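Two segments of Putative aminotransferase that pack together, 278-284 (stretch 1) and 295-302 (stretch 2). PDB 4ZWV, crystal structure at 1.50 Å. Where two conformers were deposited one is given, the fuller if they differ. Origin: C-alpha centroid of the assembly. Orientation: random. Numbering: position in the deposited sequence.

Stretch 1 278-284: PGLELLQ
Stretch 2 295-302: VYDVKVDD

The most unusual feature of this short antiparallel pairing is a water between the two backbones: water 3 accepts from L283 N (2.9 Å) and donates to D297 O (2.8 Å), where no direct bond links the two. The strand axes approach to 4.7 Å, with N-to-C directions 144° apart. L280 lies opposite V300 (CA to CA 4.5 Å), E281 opposite K299 (5.1 Å) and L282 opposite V298 (5.1 Å).

E281 and K299 form the hydrogen-bonded pair, E281 N donating to K299 O at 2.8 Å and K299 N to E281 O at 3.0 Å. D301 N donates to G279 O at 2.9 Å, and V300 CA makes a CA-H...O contact with the same G279 O at 3.1 Å. G279 enters the strand at phi/psi 81/6, a positive phi that favours glycine; the strand residues that follow are extended, L280 at -126/129 and E281 at -118/128.

L280, L282, V298 and V300 share one face of the sheet. L280 (chi1 t, chi2 144°) brings CD1 to 4.0 Å from V298 CG2 and 3.9 Å from V300 CG1. L282 (m, t) sets CD2 3.9 Å from V298 CG1 and meets the edge of the Y296 ring (chi1 t, chi2 91°), with CD2 3.6 Å from Y296 OH. Both valines are m, their compact branched side chains suiting extended backbone.

On the other face, K299 (m, t, m, t) runs beside E281 (t, t, chi3 20°). Their long salt bridge, E281 OE1 to K299 NZ at 3.6 Å, is supplemented by water 1, which accepts from K299 NZ (2.9 Å) and donates weakly to E281 OE1 (3.5 Å). Water 2 links K299 NZ to L282 O, both at 2.9 Å. Buried L283 (m, t) packs CD2 against the aliphatic K299 CE at 3.8 Å and CD1 against D297 CB at 3.6 Å. The stretches bury 545 Å², both sides summed, K299 contributing most (103 Å²): its aliphatic chain packs while its ammonium finds polar partners.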

ATOM      1  N   PRO A 278     -35.818   1.894 -28.093  1.00 21.86           N
ATOM      2  CA  PRO A 278     -35.451   3.169 -28.718  1.00 23.43           C
ATOM      3  C   PRO A 278     -34.473   3.948 -27.853  1.00 21.17           C
ATOM      4  O   PRO A 278     -34.703   4.106 -26.650  1.00 23.89           O
ATOM      5  CB  PRO A 278     -36.787   3.911 -28.820  1.00 23.02           C
ATOM      6  CG  PRO A 278     -37.821   2.844 -28.758  1.00 23.59           C
ATOM      7  CD  PRO A 278     -37.269   1.775 -27.879  1.00 22.81           C
ATOM      8  N   GLY A 279     -33.386   4.415 -28.457  1.00 20.71           N
ATOM      9  CA  GLY A 279     -32.418   5.209 -27.729  1.00 20.88           C
ATOM     10  C   GLY A 279     -31.436   4.417 -26.879  1.00 22.03           C
ATOM     11  O   GLY A 279     -30.656   5.012 -26.145  1.00 19.24           O
ATOM     12  N   LEU A 280     -31.469   3.087 -26.965  1.00 18.89           N
ATOM     13  CA  LEU A 280     -30.526   2.255 -26.220  1.00 18.02           C
ATOM     14  C   LEU A 280     -29.787   1.291 -27.145  1.00 18.48           C
ATOM     15  O   LEU A 280     -30.399   0.555 -27.926  1.00 22.18           O
ATOM     16  CB  LEU A 280     -31.250   1.480 -25.107  1.00 19.40           C
ATOM     17  CG  LEU A 280     -30.327   0.711 -24.149  1.00 24.00           C
ATOM     18  CD1 LEU A 280     -30.869   0.749 -22.728  1.00 25.66           C
ATOM     19  CD2 LEU A 280     -30.135  -0.732 -24.594  1.00 28.75           C
ATOM     20  N   GLU A 281     -28.466   1.292 -27.038  1.00 17.60           N
ATOM     21  CA  GLU A 281     -27.617   0.427 -27.843  1.00 18.08           C
ATOM     22  C   GLU A 281     -26.847  -0.521 -26.932  1.00 18.73           C
ATOM     23  O   GLU A 281     -26.226  -0.093 -25.964  1.00 18.08           O
ATOM     24  CB  GLU A 281     -26.663   1.266 -28.696  1.00 25.95           C
ATOM     25  CG  GLU A 281     -25.854   0.468 -29.702  1.00 35.72           C
ATOM     26  CD  GLU A 281     -24.977   1.355 -30.567  1.00 43.12           C
ATOM     27  OE1 GLU A 281     -24.702   2.502 -30.155  1.00 43.72           O
ATOM     28  OE2 GLU A 281     -24.561   0.903 -31.654  1.00 50.75           O
ATOM     29  N   LEU A 282     -26.920  -1.814 -27.229  1.00 20.41           N
ATOM     30  CA  LEU A 282     -26.176  -2.816 -26.480  1.00 18.82           C
ATOM     31  C   LEU A 282     -24.754  -2.964 -27.014  1.00 18.17           C
ATOM     32  O   LEU A 282     -24.471  -2.605 -28.159  1.00 21.61           O
ATOM     33  CB  LEU A 282     -26.891  -4.168 -26.555  1.00 20.20           C
ATOM     34  CG  LEU A 282     -28.328  -4.241 -26.034  1.00 22.00           C
ATOM     35  CD1 LEU A 282     -28.896  -5.628 -26.269  1.00 28.57           C
ATOM     36  CD2 LEU A 282     -28.387  -3.891 -24.557  1.00 23.89           C
ATOM     37  N   LEU A 283     -23.855  -3.463 -26.170  0.62 16.73           N
ATOM     38  CA  LEU A 283     -22.513  -3.809 -26.620  0.62 17.83           C
ATOM     39  C   LEU A 283     -22.515  -5.254 -27.128  0.62 21.58           C
ATOM     40  O   LEU A 283     -23.012  -6.152 -26.452  0.62 26.69           O
ATOM     41  CB  LEU A 283     -21.501  -3.625 -25.489  0.62 16.94           C
ATOM     42  CG  LEU A 283     -21.243  -2.160 -25.130  0.62 20.19           C
ATOM     43  CD1 LEU A 283     -20.462  -2.049 -23.844  0.62 25.28           C
ATOM     44  CD2 LEU A 283     -20.512  -1.455 -26.267  0.62 20.87           C
ATOM     45  N   GLN A 284     -21.962  -5.474 -28.313  1.00 27.63           N
ATOM     46  CA  GLN A 284     -21.888  -6.820 -28.880  1.00 30.35           C
ATOM     47  C   GLN A 284     -20.607  -7.521 -28.425  1.00 25.24           C
ATOM     48  O   GLN A 284     -19.511  -7.069 -28.734  1.00 33.13           O
ATOM     49  CB  GLN A 284     -21.953  -6.768 -30.411  1.00 36.87           C
ATOM     50  CG  GLN A 284     -23.239  -6.165 -30.969  1.00 44.34           C
ATOM     51  CD  GLN A 284     -24.465  -6.994 -30.644  1.00 53.21           C
ATOM     52  OE1 GLN A 284     -25.424  -6.500 -30.045  1.00 57.08           O
ATOM     53  NE2 GLN A 284     -24.441  -8.264 -31.036  1.00 54.14           N
ATOM     54  N   VAL A 295     -20.025  -4.847 -14.106  1.00 11.58           N
ATOM     55  CA  VAL A 295     -21.247  -4.072 -14.327  1.00 11.05           C
ATOM     56  C   VAL A 295     -21.717  -4.402 -15.745  1.00 13.58           C
ATOM     57  O   VAL A 295     -20.991  -5.059 -16.489  1.00 14.20           O
ATOM     58  CB  VAL A 295     -21.028  -2.539 -14.180  1.00 13.52           C
ATOM     59  CG1 VAL A 295     -20.649  -2.176 -12.744  1.00 13.82           C
ATOM     60  CG2 VAL A 295     -19.973  -2.051 -15.162  1.00 11.65           C
ATOM     61  N   TYR A 296     -22.903  -3.933 -16.117  1.00 12.97           N
ATOM     62  CA  TYR A 296     -23.442  -4.170 -17.457  1.00 13.57           C
ATOM     63  C   TYR A 296     -23.576  -2.836 -18.185  1.00 14.15           C
ATOM     64  O   TYR A 296     -24.377  -1.989 -17.798  1.00 14.62           O
ATOM     65  CB  TYR A 296     -24.791  -4.896 -17.367  1.00 16.65           C
ATOM     66  CG  TYR A 296     -25.355  -5.300 -18.710  1.00 15.58           C
ATOM     67  CD1 TYR A 296     -25.066  -6.543 -19.258  1.00 17.26           C
ATOM     68  CD2 TYR A 296     -26.171  -4.435 -19.435  1.00 15.00           C
ATOM     69  CE1 TYR A 296     -25.575  -6.917 -20.506  1.00 16.68           C
ATOM     70  CE2 TYR A 296     -26.683  -4.800 -20.675  1.00 17.97           C
ATOM     71  CZ  TYR A 296     -26.381  -6.043 -21.199  1.00 16.75           C
ATOM     72  OH  TYR A 296     -26.883  -6.406 -22.434  1.00 20.35           O
ATOM     73  N   ASP A 297     -22.774  -2.643 -19.231  1.00 15.62           N
ATOM     74  CA  ASP A 297     -22.759  -1.369 -19.947  1.00 14.75           C
ATOM     75  C   ASP A 297     -23.753  -1.315 -21.101  1.00 15.72           C
ATOM     76  O   ASP A 297     -23.935  -2.293 -21.836  1.00 17.06           O
ATOM     77  CB  ASP A 297     -21.365  -1.077 -20.502  1.00 15.69           C
ATOM     78  CG  ASP A 297     -20.403  -0.583 -19.438  1.00 23.76           C
ATOM     79  OD1 ASP A 297     -20.843  -0.385 -18.289  1.00 22.37           O
ATOM     80  OD2 ASP A 297     -19.215  -0.375 -19.766  1.00 22.17           O
ATOM     81  N   VAL A 298     -24.384  -0.154 -21.264  1.00 14.28           N
ATOM     82  CA  VAL A 298     -25.154   0.162 -22.465  1.00 14.53           C
ATOM     83  C   VAL A 298     -24.822   1.586 -22.900  1.00 14.76           C
ATOM     84  O   VAL A 298     -24.125   2.310 -22.191  1.00 13.79           O
ATOM     85  CB  VAL A 298     -26.678   0.023 -22.243  1.00 16.93           C
ATOM     86  CG1 VAL A 298     -27.043  -1.419 -21.886  1.00 16.33           C
ATOM     87  CG2 VAL A 298     -27.161   0.972 -21.165  1.00 16.28           C
ATOM     88  N   LYS A 299     -25.299   1.978 -24.072  1.00 16.08           N
ATOM     89  CA  LYS A 299     -25.128   3.348 -24.539  1.00 15.94           C
ATOM     90  C   LYS A 299     -26.499   3.934 -24.832  1.00 15.70           C
ATOM     91  O   LYS A 299     -27.293   3.310 -25.528  1.00 18.91           O
ATOM     92  CB  LYS A 299     -24.225   3.384 -25.776  1.00 16.49           C
ATOM     93  CG  LYS A 299     -22.785   2.945 -25.487  1.00 15.55           C
ATOM     94  CD  LYS A 299     -21.938   2.819 -26.762  1.00 16.46           C
ATOM     95  CE  LYS A 299     -22.372   1.637 -27.609  1.00 19.76           C
ATOM     96  NZ  LYS A 299     -21.507   1.439 -28.814  1.00 23.40           N
ATOM     97  N   VAL A 300     -26.793   5.119 -24.297  1.00 17.20           N
ATOM     98  CA  VAL A 300     -28.127   5.699 -24.471  1.00 16.82           C
ATOM     99  C   VAL A 300     -28.137   7.125 -25.017  1.00 18.61           C
ATOM    100  O   VAL A 300     -27.210   7.907 -24.775  1.00 20.12           O
ATOM    101  CB  VAL A 300     -28.926   5.706 -23.132  1.00 19.61           C
ATOM    102  CG1 VAL A 300     -29.167   4.290 -22.639  1.00 18.63           C
ATOM    103  CG2 VAL A 300     -28.209   6.527 -22.068  1.00 19.78           C
ATOM    104  N   ASP A 301     -29.194   7.436 -25.764  1.00 19.12           N
ATOM    105  CA  ASP A 301     -29.527   8.802 -26.156  1.00 18.76           C
ATOM    106  C   ASP A 301     -30.204   9.513 -24.990  1.00 23.14           C
ATOM    107  O   ASP A 301     -30.865   8.866 -24.173  1.00 21.96           O
ATOM    108  CB  ASP A 301     -30.452   8.813 -27.368  1.00 23.79           C
ATOM    109  CG  ASP A 301     -29.849   8.127 -28.573  1.00 28.36           C
ATOM    110  OD1 ASP A 301     -28.610   8.056 -28.667  1.00 33.91           O
ATOM    111  OD2 ASP A 301     -30.629   7.660 -29.431  1.00 39.88           O
ATOM    112  N   ASP A 302     -30.060  10.838 -24.934  0.61 21.68           N
ATOM    113  CA  ASP A 302     -30.633  11.660 -23.859  0.61 23.03           C
ATOM    114  C   ASP A 302     -30.323  11.066 -22.490  0.61 21.16           C
ATOM    115  O   ASP A 302     -31.223  10.795 -21.693  0.61 21.50           O
ATOM    116  CB  ASP A 302     -32.146  11.821 -24.022  0.61 24.26           C
ATOM    117  CG  ASP A 302     -32.703  12.993 -23.212  0.61 26.70           C
ATOM    118  OD1 ASP A 302     -31.922  13.662 -22.497  0.61 26.18           O
ATOM    119  OD2 ASP A 302     -33.928  13.233 -23.278  0.61 26.21           O
TER
HETATM  120  O   HOH W   1     -21.487   3.715 -30.562  1.00 29.48           O
HETATM  121  O   HOH W   2     -22.401  -1.201 -29.567  1.00 24.14           O
HETATM  122  O   HOH W   3     -24.618  -4.379 -23.547  1.00 21.16           O